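Local structure of aminotransferase, class III (Deinococcus radiodurans, 3I4J) at residues R325-L330 against R347-L353. The protein probably acts as a pyridoxal phosphate-dependent transaminase, moving amino groups between substrates as other class III aminotransferases do. The protein carries 1 engineered substitution. Numbering follows the deposited sequence.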
loop_
_atom_site.group_PDB
_atom_site.type_symbol
_atom_site.label_atom_id
_atom_site.label_comp_id
_atom_site.label_asym_id
_atom_site.label_seq_id
_atom_site.Cartn_x
_atom_site.Cartn_y
_atom_site.Cartn_z
ATOM N N ARG C 325 23.990 16.078 12.822
ATOM C CA ARG C 325 22.793 16.817 13.205
ATOM C C ARG C 325 22.072 16.139 14.371
ATOM O O ARG C 325 21.468 16.811 15.215
ATOM C CB ARG C 325 21.861 16.941 11.998
ATOM C CG ARG C 325 22.461 17.711 10.824
ATOM C CD ARG C 325 22.446 19.216 11.071
ATOM N NE ARG C 325 23.399 19.640 12.094
ATOM C CZ ARG C 325 24.713 19.712 11.908
ATOM N NH1 ARG C 325 25.237 19.388 10.733
ATOM N NH2 ARG C 325 25.503 20.110 12.897
ATOM N N GLY C 326 22.138 14.809 14.413
ATOM C CA GLY C 326 21.504 14.064 15.489
ATOM C C GLY C 326 22.172 14.379 16.814
ATOM O O GLY C 326 21.506 14.554 17.837
ATOM N N ALA C 327 23.500 14.455 16.796
ATOM C CA ALA C 327 24.259 14.774 18.003
ATOM C C ALA C 327 23.898 16.182 18.477
ATOM O O ALA C 327 23.681 16.416 19.671
ATOM C CB ALA C 327 25.762 14.679 17.718
ATOM N N GLN C 328 23.822 17.115 17.537
ATOM C CA GLN C 328 23.477 18.496 17.857
ATOM C C GLN C 328 22.083 18.594 18.469
ATOM O O GLN C 328 21.886 19.254 19.487
ATOM C CB GLN C 328 23.535 19.370 16.598
ATOM C CG GLN C 328 23.047 20.795 16.831
ATOM C CD GLN C 328 22.902 21.588 15.549
ATOM O OE1 GLN C 328 22.958 21.034 14.450
ATOM N NE2 GLN C 328 22.697 22.892 15.684
ATOM N N LEU C 329 21.110 17.938 17.846
ATOM C CA LEU C 329 19.745 17.991 18.355
ATOM C C LEU C 329 19.637 17.330 19.730
ATOM O O LEU C 329 18.975 17.857 20.622
ATOM C CB LEU C 329 18.785 17.339 17.350
ATOM C CG LEU C 329 17.272 17.430 17.594
ATOM C CD1 LEU C 329 16.877 18.835 18.032
ATOM C CD2 LEU C 329 16.546 17.051 16.303
ATOM N N LEU C 330 20.295 16.190 19.912
ATOM C CA LEU C 330 20.255 15.502 21.201
ATOM C C LEU C 330 20.832 16.401 22.294
ATOM O O LEU C 330 20.280 16.492 23.389
ATOM C CB LEU C 330 21.053 14.192 21.145
ATOM C CG LEU C 330 21.212 13.461 22.487
ATOM C CD1 LEU C 330 19.841 13.156 23.084
ATOM C CD2 LEU C 330 22.007 12.174 22.277
ATOM N N ARG C 347 16.447 10.893 24.685
ATOM C CA ARG C 347 17.215 9.863 23.997
ATOM C C ARG C 347 17.341 10.143 22.512
ATOM O O ARG C 347 16.498 10.818 21.927
ATOM C CB ARG C 347 16.533 8.504 24.177
ATOM C CG ARG C 347 16.296 8.121 25.619
ATOM C CD ARG C 347 15.601 6.778 25.751
ATOM N NE ARG C 347 14.276 6.753 25.139
ATOM C CZ ARG C 347 13.244 6.074 25.632
ATOM N NH1 ARG C 347 13.383 5.373 26.749
ATOM N NH2 ARG C 347 12.075 6.084 25.006
ATOM N N GLY C 348 18.389 9.605 21.902
ATOM C CA GLY C 348 18.572 9.798 20.479
ATOM C C GLY C 348 19.662 8.948 19.862
ATOM O O GLY C 348 20.711 8.721 20.467
ATOM N N THR C 349 19.392 8.451 18.661
ATOM C CA THR C 349 20.352 7.662 17.900
ATOM C C THR C 349 20.231 8.270 16.507
ATOM O O THR C 349 19.223 8.076 15.834
ATOM C CB THR C 349 19.971 6.157 17.846
ATOM O OG1 THR C 349 19.911 5.621 19.174
ATOM C CG2 THR C 349 21.021 5.381 17.076
ATOM N N GLY C 350 21.244 9.019 16.083
ATOM C CA GLY C 350 21.162 9.671 14.788
ATOM C C GLY C 350 20.028 10.685 14.878
ATOM O O GLY C 350 19.910 11.389 15.880
ATOM N N LEU C 351 19.178 10.757 13.856
ATOM C CA LEU C 351 18.069 11.700 13.886
ATOM C C LEU C 351 16.723 11.082 14.257
ATOM O O LEU C 351 15.673 11.469 13.737
ATOM C CB LEU C 351 17.967 12.465 12.560
ATOM C CG LEU C 351 18.891 13.693 12.475
ATOM C CD1 LEU C 351 18.872 14.283 11.066
ATOM C CD2 LEU C 351 18.444 14.735 13.501
ATOM N N LEU C 352 16.771 10.099 15.150
ATOM C CA LEU C 352 15.571 9.468 15.684
ATOM C C LEU C 352 15.728 9.753 17.176
ATOM O O LEU C 352 16.581 9.165 17.842
ATOM C CB LEU C 352 15.561 7.961 15.414
ATOM C CG LEU C 352 14.401 7.193 16.054
ATOM C CD1 LEU C 352 13.097 7.905 15.759
ATOM C CD2 LEU C 352 14.362 5.765 15.525
ATOM N N LEU C 353 14.929 10.678 17.696
ATOM C CA LEU C 353 15.045 11.053 19.101
ATOM C C LEU C 353 13.724 10.966 19.839
ATOM O O LEU C 353 12.658 10.960 19.226
ATOM C CB LEU C 353 15.601 12.476 19.219
ATOM C CG LEU C 353 16.918 12.768 18.491
ATOM C CD1 LEU C 353 16.633 13.328 17.097
ATOM C CD2 LEU C 353 17.735 13.760 19.303
HETATM O O HOH W 1 20.798 11.772 18.550
#
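A beta hairpin packs against a helix here, with Gly350 and Leu351 of the hairpin turn meeting Gly326. The turn is type II' from Thr349 to Leu352. Gly350 takes the second position of the turn with a positive phi (65°), a conformation that suits glycine. Gly350 O lies beside Gly326 CA, 3.1 Å away, in a CA-H...O contact. With no side chain on Gly326, helix and turn come this close. A water bridges the two backbones. It donates to Gly350 O at 2.8 Å and, weakly, to Gly326 O.

Leucines fill the rest. Leu351 lays its CD2 against the helix backbone, 3.7 Å from Gly326 CA, while CD1 reaches Arg325 CB. Leu329 crosses Leu351 at about a right angle, and their CD2 atoms touch. Cut back to an alanine, Leu351 would probably leave a gap beside Gly326 and Leu329 CD2 without one of its apolar neighbours. Leu329 CD2 also meets Leu353 CD1 at 3.8 Å. With CG anti to the carbonyl carbon (chi1 -54°), Leu353 turns CD2 onto the helix backbone, 3.6 Å from Leu330 N. Leu330 CD1 lies 4.0 Å from Gly348 N, against the strand backbone.

On the helix, Arg325 NE donates to Gln328 OE1 at 2.8 Å, in the guanidinium plane. Gln328 NE2 in turn bonds Ala411 O of helix 411-428, whose Leu418 touches Leu329. Helix 318-339 thus packs against both helix 411-428 and the three-stranded antiparallel sheet, in which strand 352-357 runs between strands 343-349 and 400-403.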